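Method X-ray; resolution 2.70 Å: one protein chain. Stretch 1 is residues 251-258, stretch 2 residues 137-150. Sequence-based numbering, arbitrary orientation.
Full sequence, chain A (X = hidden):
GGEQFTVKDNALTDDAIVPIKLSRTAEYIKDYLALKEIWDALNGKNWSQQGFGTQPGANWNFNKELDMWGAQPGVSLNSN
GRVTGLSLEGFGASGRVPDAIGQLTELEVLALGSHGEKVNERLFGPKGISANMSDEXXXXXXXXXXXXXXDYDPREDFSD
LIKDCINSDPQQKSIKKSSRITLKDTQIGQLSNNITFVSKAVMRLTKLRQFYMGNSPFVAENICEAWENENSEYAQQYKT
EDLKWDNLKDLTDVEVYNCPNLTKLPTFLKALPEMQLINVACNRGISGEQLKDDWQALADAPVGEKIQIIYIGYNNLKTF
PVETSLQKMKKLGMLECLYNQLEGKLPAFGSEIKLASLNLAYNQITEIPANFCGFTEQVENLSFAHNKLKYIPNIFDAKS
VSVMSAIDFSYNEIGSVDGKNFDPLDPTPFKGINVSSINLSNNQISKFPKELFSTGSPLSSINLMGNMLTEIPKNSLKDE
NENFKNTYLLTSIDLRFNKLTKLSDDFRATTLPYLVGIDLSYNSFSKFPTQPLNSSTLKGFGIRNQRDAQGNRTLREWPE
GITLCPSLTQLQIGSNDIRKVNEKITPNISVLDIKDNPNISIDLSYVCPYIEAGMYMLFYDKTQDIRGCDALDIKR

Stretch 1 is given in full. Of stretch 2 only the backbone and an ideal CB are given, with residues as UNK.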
ATOM      1  N   LEU A 251       4.842   8.790  24.695  1.00 45.13           N
ATOM      2  CA  LEU A 251       4.424   7.592  23.974  1.00 42.73           C
ATOM      3  C   LEU A 251       3.568   7.988  22.775  1.00 45.94           C
ATOM      4  O   LEU A 251       2.385   8.259  22.928  1.00 46.80           O
ATOM      5  CB  LEU A 251       3.694   6.609  24.922  1.00 42.30           C
ATOM      6  CG  LEU A 251       3.355   5.227  24.345  1.00 45.07           C
ATOM      7  CD1 LEU A 251       4.570   4.522  23.772  1.00 43.41           C
ATOM      8  CD2 LEU A 251       2.717   4.360  25.384  1.00 48.41           C
ATOM      9  N   THR A 252       4.189   8.020  21.581  1.00 41.68           N
ATOM     10  CA  THR A 252       3.608   8.451  20.300  1.00 40.82           C
ATOM     11  C   THR A 252       3.345   7.300  19.333  1.00 44.33           C
ATOM     12  O   THR A 252       2.498   7.430  18.453  1.00 43.00           O
ATOM     13  CB  THR A 252       4.545   9.467  19.590  1.00 44.61           C
ATOM     14  OG1 THR A 252       5.800   8.866  19.230  1.00 42.21           O
ATOM     15  CG2 THR A 252       4.780  10.717  20.410  1.00 36.94           C
ATOM     16  N   ASP A 253       4.098   6.199  19.451  1.00 42.27           N
ATOM     17  CA  ASP A 253       3.941   5.068  18.530  1.00 40.69           C
ATOM     18  C   ASP A 253       3.594   3.799  19.277  1.00 43.95           C
ATOM     19  O   ASP A 253       4.407   3.305  20.048  1.00 43.56           O
ATOM     20  CB  ASP A 253       5.213   4.861  17.702  1.00 41.31           C
ATOM     21  CG  ASP A 253       5.544   5.997  16.760  1.00 45.64           C
ATOM     22  OD1 ASP A 253       5.854   7.103  17.250  1.00 46.19           O
ATOM     23  OD2 ASP A 253       5.554   5.764  15.541  1.00 50.98           O
ATOM     24  N   VAL A 254       2.366   3.289  19.068  1.00 41.45           N
ATOM     25  CA  VAL A 254       1.874   2.067  19.715  1.00 40.06           C
ATOM     26  C   VAL A 254       1.375   1.092  18.650  1.00 42.99           C
ATOM     27  O   VAL A 254       0.669   1.489  17.720  1.00 42.40           O
ATOM     28  CB  VAL A 254       0.792   2.350  20.786  1.00 43.36           C
ATOM     29  CG1 VAL A 254       0.232   1.059  21.344  1.00 42.71           C
ATOM     30  CG2 VAL A 254       1.343   3.215  21.917  1.00 43.75           C
ATOM     31  N   GLU A 255       1.756  -0.192  18.790  1.00 39.27           N
ATOM     32  CA  GLU A 255       1.328  -1.264  17.892  1.00 36.77           C
ATOM     33  C   GLU A 255       0.850  -2.484  18.696  1.00 41.99           C
ATOM     34  O   GLU A 255       1.543  -2.941  19.614  1.00 42.91           O
ATOM     35  CB  GLU A 255       2.448  -1.652  16.935  1.00 36.41           C
ATOM     36  CG  GLU A 255       2.128  -2.908  16.142  1.00 45.56           C
ATOM     37  CD  GLU A 255       3.092  -3.281  15.038  1.00 47.80           C
ATOM     38  OE1 GLU A 255       3.124  -2.572  14.009  1.00 45.24           O
ATOM     39  OE2 GLU A 255       3.786  -4.308  15.182  1.00 34.99           O
ATOM     40  N   VAL A 256      -0.365  -2.963  18.369  1.00 38.24           N
ATOM     41  CA  VAL A 256      -1.010  -4.180  18.893  1.00 38.07           C
ATOM     42  C   VAL A 256      -1.441  -4.949  17.645  1.00 42.22           C
ATOM     43  O   VAL A 256      -2.544  -4.761  17.137  1.00 41.55           O
ATOM     44  CB  VAL A 256      -2.160  -3.912  19.890  1.00 42.01           C
ATOM     45  CG1 VAL A 256      -2.493  -5.184  20.659  1.00 41.93           C
ATOM     46  CG2 VAL A 256      -1.817  -2.780  20.855  1.00 42.22           C
ATOM     47  N   TYR A 257      -0.516  -5.721  17.082  1.00 39.54           N
ATOM     48  CA  TYR A 257      -0.685  -6.350  15.776  1.00 38.74           C
ATOM     49  C   TYR A 257      -0.816  -7.849  15.850  1.00 43.16           C
ATOM     50  O   TYR A 257      -0.033  -8.510  16.525  1.00 43.73           O
ATOM     51  CB  TYR A 257       0.547  -5.987  14.913  1.00 38.36           C
ATOM     52  CG  TYR A 257       0.664  -6.687  13.580  1.00 38.53           C
ATOM     53  CD1 TYR A 257       0.104  -6.138  12.432  1.00 40.01           C
ATOM     54  CD2 TYR A 257       1.449  -7.831  13.437  1.00 38.34           C
ATOM     55  CE1 TYR A 257       0.268  -6.743  11.187  1.00 40.72           C
ATOM     56  CE2 TYR A 257       1.594  -8.462  12.202  1.00 38.04           C
ATOM     57  CZ  TYR A 257       1.018  -7.903  11.074  1.00 43.32           C
ATOM     58  OH  TYR A 257       1.183  -8.499   9.843  1.00 41.82           O
ATOM     59  N   ASN A 258      -1.752  -8.385  15.061  1.00 37.94           N
ATOM     60  CA  ASN A 258      -2.008  -9.809  14.888  1.00 37.01           C
ATOM     61  C   ASN A 258      -2.026 -10.552  16.236  1.00 43.90           C
ATOM     62  O   ASN A 258      -1.166 -11.405  16.488  1.00 44.04           O
ATOM     63  CB  ASN A 258      -0.956 -10.404  13.940  1.00 31.08           C
ATOM     64  CG  ASN A 258      -1.215 -11.794  13.464  1.00 53.58           C
ATOM     65  OD1 ASN A 258      -2.344 -12.280  13.451  1.00 56.74           O
ATOM     66  ND2 ASN A 258      -0.162 -12.476  13.075  1.00 50.00           N
ATOM     67  N   UNK A 137      14.940   9.076  11.021  1.00 55.38           N
ATOM     68  CA  UNK A 137      14.939   7.619  11.275  1.00 52.92           C
ATOM     69  C   UNK A 137      13.549   7.171  11.809  1.00 51.06           C
ATOM     70  O   UNK A 137      13.031   6.133  11.383  1.00 47.54           O
ATOM     71  CB  UNK A 137      16.038   7.252  12.275  1.00 52.92           C
ATOM     72  N   UNK A 138      12.950   7.998  12.714  1.00 45.52           N
ATOM     73  CA  UNK A 138      11.630   7.786  13.294  1.00 43.75           C
ATOM     74  C   UNK A 138      10.607   7.701  12.183  1.00 49.49           C
ATOM     75  O   UNK A 138       9.816   6.753  12.165  1.00 48.93           O
ATOM     76  CB  UNK A 138      11.270   8.902  14.277  1.00 43.75           C
ATOM     77  N   UNK A 139      10.661   8.656  11.217  1.00 47.94           N
ATOM     78  CA  UNK A 139       9.749   8.697  10.074  1.00 47.32           C
ATOM     79  C   UNK A 139       9.885   7.449   9.207  1.00 48.47           C
ATOM     80  O   UNK A 139       8.876   6.803   8.918  1.00 47.69           O
ATOM     81  CB  UNK A 139      10.010   9.948   9.232  1.00 47.32           C
ATOM     82  N   UNK A 140      11.129   7.093   8.835  1.00 43.44           N
ATOM     83  CA  UNK A 140      11.444   5.907   8.035  1.00 41.74           C
ATOM     84  C   UNK A 140      10.755   4.697   8.631  1.00 44.01           C
ATOM     85  O   UNK A 140      10.023   3.993   7.934  1.00 45.41           O
ATOM     86  CB  UNK A 140      12.955   5.678   7.957  1.00 41.74           C
ATOM     87  N   UNK A 141      10.958   4.508   9.937  1.00 37.94           N
ATOM     88  CA  UNK A 141      10.448   3.409  10.739  1.00 35.37           C
ATOM     89  C   UNK A 141       8.939   3.453  10.816  1.00 40.84           C
ATOM     90  O   UNK A 141       8.321   2.410  10.618  1.00 41.44           O
ATOM     91  CB  UNK A 141      11.050   3.444  12.145  1.00 35.37           C
ATOM     92  N   UNK A 142       8.341   4.647  11.004  1.00 37.68           N
ATOM     93  CA  UNK A 142       6.889   4.839  11.015  1.00 37.15           C
ATOM     94  C   UNK A 142       6.262   4.341   9.702  1.00 40.64           C
ATOM     95  O   UNK A 142       5.198   3.725   9.724  1.00 40.52           O
ATOM     96  CB  UNK A 142       6.551   6.315  11.237  1.00 37.15           C
ATOM     97  N   UNK A 143       6.955   4.576   8.573  1.00 37.56           N
ATOM     98  CA  UNK A 143       6.544   4.203   7.211  1.00 36.95           C
ATOM     99  C   UNK A 143       6.833   2.750   6.868  1.00 41.65           C
ATOM    100  O   UNK A 143       6.515   2.334   5.748  1.00 43.05           O
ATOM    101  CB  UNK A 143       7.246   5.105   6.193  1.00 36.95           C
ATOM    102  N   UNK A 144       7.439   1.978   7.794  1.00 37.39           N
ATOM    103  CA  UNK A 144       7.810   0.581   7.535  1.00 35.96           C
ATOM    104  C   UNK A 144       6.592  -0.288   7.211  1.00 40.07           C
ATOM    105  O   UNK A 144       6.703  -1.098   6.291  1.00 40.01           O
ATOM    106  CB  UNK A 144       8.548   0.003   8.744  1.00 35.96           C
ATOM    107  N   UNK A 145       5.458  -0.161   7.960  1.00 35.11           N
ATOM    108  CA  UNK A 145       4.304  -1.005   7.672  1.00 35.06           C
ATOM    109  C   UNK A 145       3.755  -0.650   6.306  1.00 42.75           C
ATOM    110  O   UNK A 145       3.423  -1.547   5.515  1.00 41.89           O
ATOM    111  CB  UNK A 145       3.224  -0.851   8.745  1.00 35.06           C
ATOM    112  N   UNK A 146       3.719   0.663   6.015  1.00 40.99           N
ATOM    113  CA  UNK A 146       3.225   1.228   4.774  1.00 41.37           C
ATOM    114  C   UNK A 146       4.003   0.691   3.569  1.00 44.57           C
ATOM    115  O   UNK A 146       3.372   0.147   2.655  1.00 43.91           O
ATOM    116  CB  UNK A 146       3.309   2.755   4.822  1.00 41.37           C
ATOM    117  N   UNK A 147       5.355   0.783   3.582  1.00 40.14           N
ATOM    118  CA  UNK A 147       6.158   0.304   2.457  1.00 39.34           C
ATOM    119  C   UNK A 147       6.047  -1.208   2.291  1.00 42.87           C
ATOM    120  O   UNK A 147       6.085  -1.673   1.153  1.00 45.51           O
ATOM    121  CB  UNK A 147       7.624   0.700   2.647  1.00 39.34           C
ATOM    122  N   UNK A 148       5.852  -1.956   3.382  1.00 38.02           N
ATOM    123  CA  UNK A 148       5.832  -3.421   3.356  1.00 37.93           C
ATOM    124  C   UNK A 148       4.498  -4.016   2.906  1.00 41.13           C
ATOM    125  O   UNK A 148       4.516  -4.971   2.109  1.00 40.52           O
ATOM    126  CB  UNK A 148       6.174  -3.958   4.747  1.00 37.93           C
ATOM    127  N   UNK A 149       3.371  -3.505   3.449  1.00 35.84           N
ATOM    128  CA  UNK A 149       2.076  -4.111   3.183  1.00 35.46           C
ATOM    129  C   UNK A 149       1.048  -3.239   2.475  1.00 39.50           C
ATOM    130  O   UNK A 149      -0.025  -3.772   2.137  1.00 37.52           O
ATOM    131  CB  UNK A 149       1.477  -4.578   4.511  1.00 35.46           C
ATOM    132  N   UNK A 150       1.312  -1.919   2.282  1.00 37.43           N
ATOM    133  CA  UNK A 150       0.259  -1.041   1.756  1.00 37.56           C
ATOM    134  C   UNK A 150       0.646  -0.381   0.402  1.00 43.95           C
ATOM    135  O   UNK A 150      -0.174  -0.383  -0.536  1.00 44.17           O
ATOM    136  CB  UNK A 150      -0.056   0.045   2.787  1.00 37.56           C
TER

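Stretch 1 offers a strand, 253-257, whose residues Asp-253, Glu-255 and Tyr-257 point their CA-to-CB bonds toward stretch 2, as does Thr-252 just before it. This side is polar at one end and aromatic at the other. Stretch 2 is largely helical.

Position 137 has nothing of stretch 1 near its CB. Many helix-compatible residues would suit; it is Gln-137.

Position 138 points toward stretch 1, but its CB has no neighbour there within 5.5 Å. A long side chain is needed to reach the hydroxyl of Thr-252 and the carboxylate of Asp-253. Lysine or arginine could serve. It is Lys-138, with all four chi angles t. Its NZ gives a weak hydrogen bond to Thr-252 OG1 at 3.3 Å. Its charge also lies near Asp-253, with NZ 4.2 Å from OD1, too far for a salt bridge.

Position 139 points away and 140 is out of reach, so the visible atoms set little preference. They are Gln-139 and Lys-140. Position 141 points sideways and is equally unconstrained by stretch 1. It is Met-141, a selenomethionine, whose end leads away.

Position 142 also points sideways, yet its ideal CB is 4.5 Å from Asp-253 OD2. The acid calls for a donor, preferably a positive one: arginine or lysine, perhaps histidine or glutamine. It is Arg-142, which turns back to form a salt bridge. NE donates to Asp-253 OD2 at 2.9 Å, and NH2 donates to Asp-253 OD1 at 3.1 Å. Two donors thus meet two acceptors, with OD2 near the guanidinium plane. Thr-252 OG1 donates to Asp-253 OD1 at 2.7 Å, helping to hold the acid.

Positions 143 and 144 are out of reach, and stretch 1 sets no preference there. They are Met-143, another selenomethionine, and His-144.

Position 145 points toward stretch 1, where Tyr-257 extends its ring. The gap beyond CB suits a large apolar or aromatic group: tyrosine, phenylalanine, methionine or leucine. It is Tyr-145. Its CE2 lies 3.6 Å from Tyr-257 CE1, and the ring planes meet at 74°. One water bridges the hydroxyls, 2.9 Å from Tyr-145 OH and 2.8 Å from Tyr-257 OH.

Positions 146, 147 and 148 are out of reach and open to many residues. They are Gln-146, Lys-147 and Thr-148; Thr-148 OG1 donates to His-144 O at 2.6 Å.

Position 149 points toward the end of Tyr-257, across a gap. A large side chain would suit, aromatic or long aliphatic. It is Phe-149, whose CZ comes 4.1 Å from Tyr-257 OH.

Position 150 is out of reach, so many residues would suit; it is Val-150.

Stretch 2 (137-150) QKQKMRMHYQKTFV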
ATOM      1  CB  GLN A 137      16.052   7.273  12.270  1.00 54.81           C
ATOM      2  CG  GLN A 137      16.099   5.827  12.704  1.00 79.75           C
ATOM      3  CD  GLN A 137      16.989   5.034  11.814  1.00104.32           C
ATOM      4  OE1 GLN A 137      16.608   4.657  10.696  1.00100.45           O
ATOM      5  NE2 GLN A 137      18.201   4.773  12.299  1.00 97.63           N
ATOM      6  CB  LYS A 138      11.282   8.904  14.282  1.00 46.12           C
ATOM      7  CG  LYS A 138       9.962   8.678  15.022  1.00 48.18           C
ATOM      8  CD  LYS A 138       9.472   9.929  15.755  1.00 46.84           C
ATOM      9  CE  LYS A 138       8.247   9.641  16.576  1.00 56.92           C
ATOM     10  NZ  LYS A 138       7.998  10.701  17.587  1.00 72.27           N
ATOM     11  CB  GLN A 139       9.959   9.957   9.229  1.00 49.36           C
ATOM     12  CG  GLN A 139       8.878  10.992   9.494  1.00 67.74           C
ATOM     13  CD  GLN A 139       7.484  10.477   9.220  1.00 83.51           C
ATOM     14  OE1 GLN A 139       7.176   9.972   8.123  1.00 76.97           O
ATOM     15  NE2 GLN A 139       6.610  10.611  10.216  1.00 74.57           N
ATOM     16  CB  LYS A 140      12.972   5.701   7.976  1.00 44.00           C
ATOM     17  CG  LYS A 140      13.463   4.624   7.001  1.00 54.00           C
ATOM     18  CD  LYS A 140      14.987   4.588   6.969  1.00 63.42           C
ATOM     19  CE  LYS A 140      15.552   3.492   6.096  1.00 80.73           C
ATOM     20  NZ  LYS A 140      15.693   2.207   6.817  1.00 86.64           N
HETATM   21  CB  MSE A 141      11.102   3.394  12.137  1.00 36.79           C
HETATM   22  CG  MSE A 141      12.546   2.843  12.075  1.00 42.75           C
HETATM   23 SE   MSE A 141      12.863   1.392  10.648  0.75 48.67          SE
HETATM   24  CE  MSE A 141      14.097   2.303   9.784  1.00 46.96           C
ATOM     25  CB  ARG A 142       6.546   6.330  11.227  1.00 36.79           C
ATOM     26  CG  ARG A 142       6.587   6.796  12.666  1.00 37.36           C
ATOM     27  CD  ARG A 142       5.956   8.156  12.825  1.00 34.40           C
ATOM     28  NE  ARG A 142       5.499   8.371  14.200  1.00 34.21           N
ATOM     29  CZ  ARG A 142       5.026   9.519  14.672  1.00 48.13           C
ATOM     30  NH1 ARG A 142       4.952  10.587  13.890  1.00 51.25           N
ATOM     31  NH2 ARG A 142       4.648   9.614  15.937  1.00 35.18           N
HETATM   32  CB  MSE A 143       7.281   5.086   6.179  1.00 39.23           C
HETATM   33  CG  MSE A 143       6.978   6.579   6.296  1.00 46.41           C
HETATM   34 SE   MSE A 143       5.092   6.980   6.320  0.75 52.85          SE
HETATM   35  CE  MSE A 143       4.619   6.338   4.523  1.00 50.10           C
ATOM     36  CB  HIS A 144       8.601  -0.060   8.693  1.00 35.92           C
ATOM     37  CG  HIS A 144       9.101  -1.430   8.370  1.00 38.54           C
ATOM     38  ND1 HIS A 144       8.255  -2.533   8.380  1.00 39.75           N
ATOM     39  CD2 HIS A 144      10.345  -1.831   8.017  1.00 40.13           C
ATOM     40  CE1 HIS A 144       9.003  -3.556   8.002  1.00 39.26           C
ATOM     41  NE2 HIS A 144      10.272  -3.186   7.789  1.00 39.71           N
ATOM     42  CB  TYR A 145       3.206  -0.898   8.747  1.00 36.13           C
ATOM     43  CG  TYR A 145       2.060  -1.882   8.555  1.00 36.40           C
ATOM     44  CD1 TYR A 145       0.955  -1.558   7.774  1.00 38.53           C
ATOM     45  CD2 TYR A 145       2.068  -3.123   9.182  1.00 36.71           C
ATOM     46  CE1 TYR A 145      -0.108  -2.446   7.617  1.00 39.66           C
ATOM     47  CE2 TYR A 145       1.010  -4.021   9.028  1.00 37.18           C
ATOM     48  CZ  TYR A 145      -0.069  -3.682   8.240  1.00 40.87           C
ATOM     49  OH  TYR A 145      -1.101  -4.565   8.102  1.00 38.70           O
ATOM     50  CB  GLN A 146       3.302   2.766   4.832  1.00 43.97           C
ATOM     51  CG  GLN A 146       2.714   3.510   3.623  1.00 54.58           C
ATOM     52  CD  GLN A 146       1.230   3.343   3.438  1.00 63.89           C
ATOM     53  OE1 GLN A 146       0.474   3.062   4.373  1.00 51.55           O
ATOM     54  NE2 GLN A 146       0.782   3.519   2.205  1.00 64.34           N
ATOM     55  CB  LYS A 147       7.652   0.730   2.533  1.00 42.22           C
ATOM     56  CG  LYS A 147       8.430   0.355   3.803  1.00 72.73           C
ATOM     57  CD  LYS A 147       9.951   0.634   3.672  1.00 86.56           C
ATOM     58  CE  LYS A 147      10.734   0.650   4.987  1.00 88.53           C
ATOM     59  NZ  LYS A 147      10.582   1.935   5.757  1.00 76.91           N
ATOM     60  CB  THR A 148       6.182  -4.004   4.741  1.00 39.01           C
ATOM     61  OG1 THR A 148       7.334  -3.332   5.216  1.00 37.38           O
ATOM     62  CG2 THR A 148       6.470  -5.520   4.701  1.00 30.96           C
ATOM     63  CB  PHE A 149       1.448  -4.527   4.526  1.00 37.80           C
ATOM     64  CG  PHE A 149       2.265  -5.497   5.342  1.00 39.87           C
ATOM     65  CD1 PHE A 149       2.299  -6.852   5.012  1.00 42.48           C
ATOM     66  CD2 PHE A 149       3.007  -5.059   6.435  1.00 41.49           C
ATOM     67  CE1 PHE A 149       3.046  -7.748   5.768  1.00 43.25           C
ATOM     68  CE2 PHE A 149       3.732  -5.957   7.205  1.00 43.91           C
ATOM     69  CZ  PHE A 149       3.751  -7.297   6.862  1.00 42.64           C
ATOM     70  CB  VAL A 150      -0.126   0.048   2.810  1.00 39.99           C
ATOM     71  CG1 VAL A 150      -1.361   0.817   2.388  1.00 39.62           C
ATOM     72  CG2 VAL A 150      -0.332  -0.552   4.197  1.00 39.19           C
TER
HETATM   73  O   HOH W   1      -0.020  -7.256   7.665  1.00 38.25           O
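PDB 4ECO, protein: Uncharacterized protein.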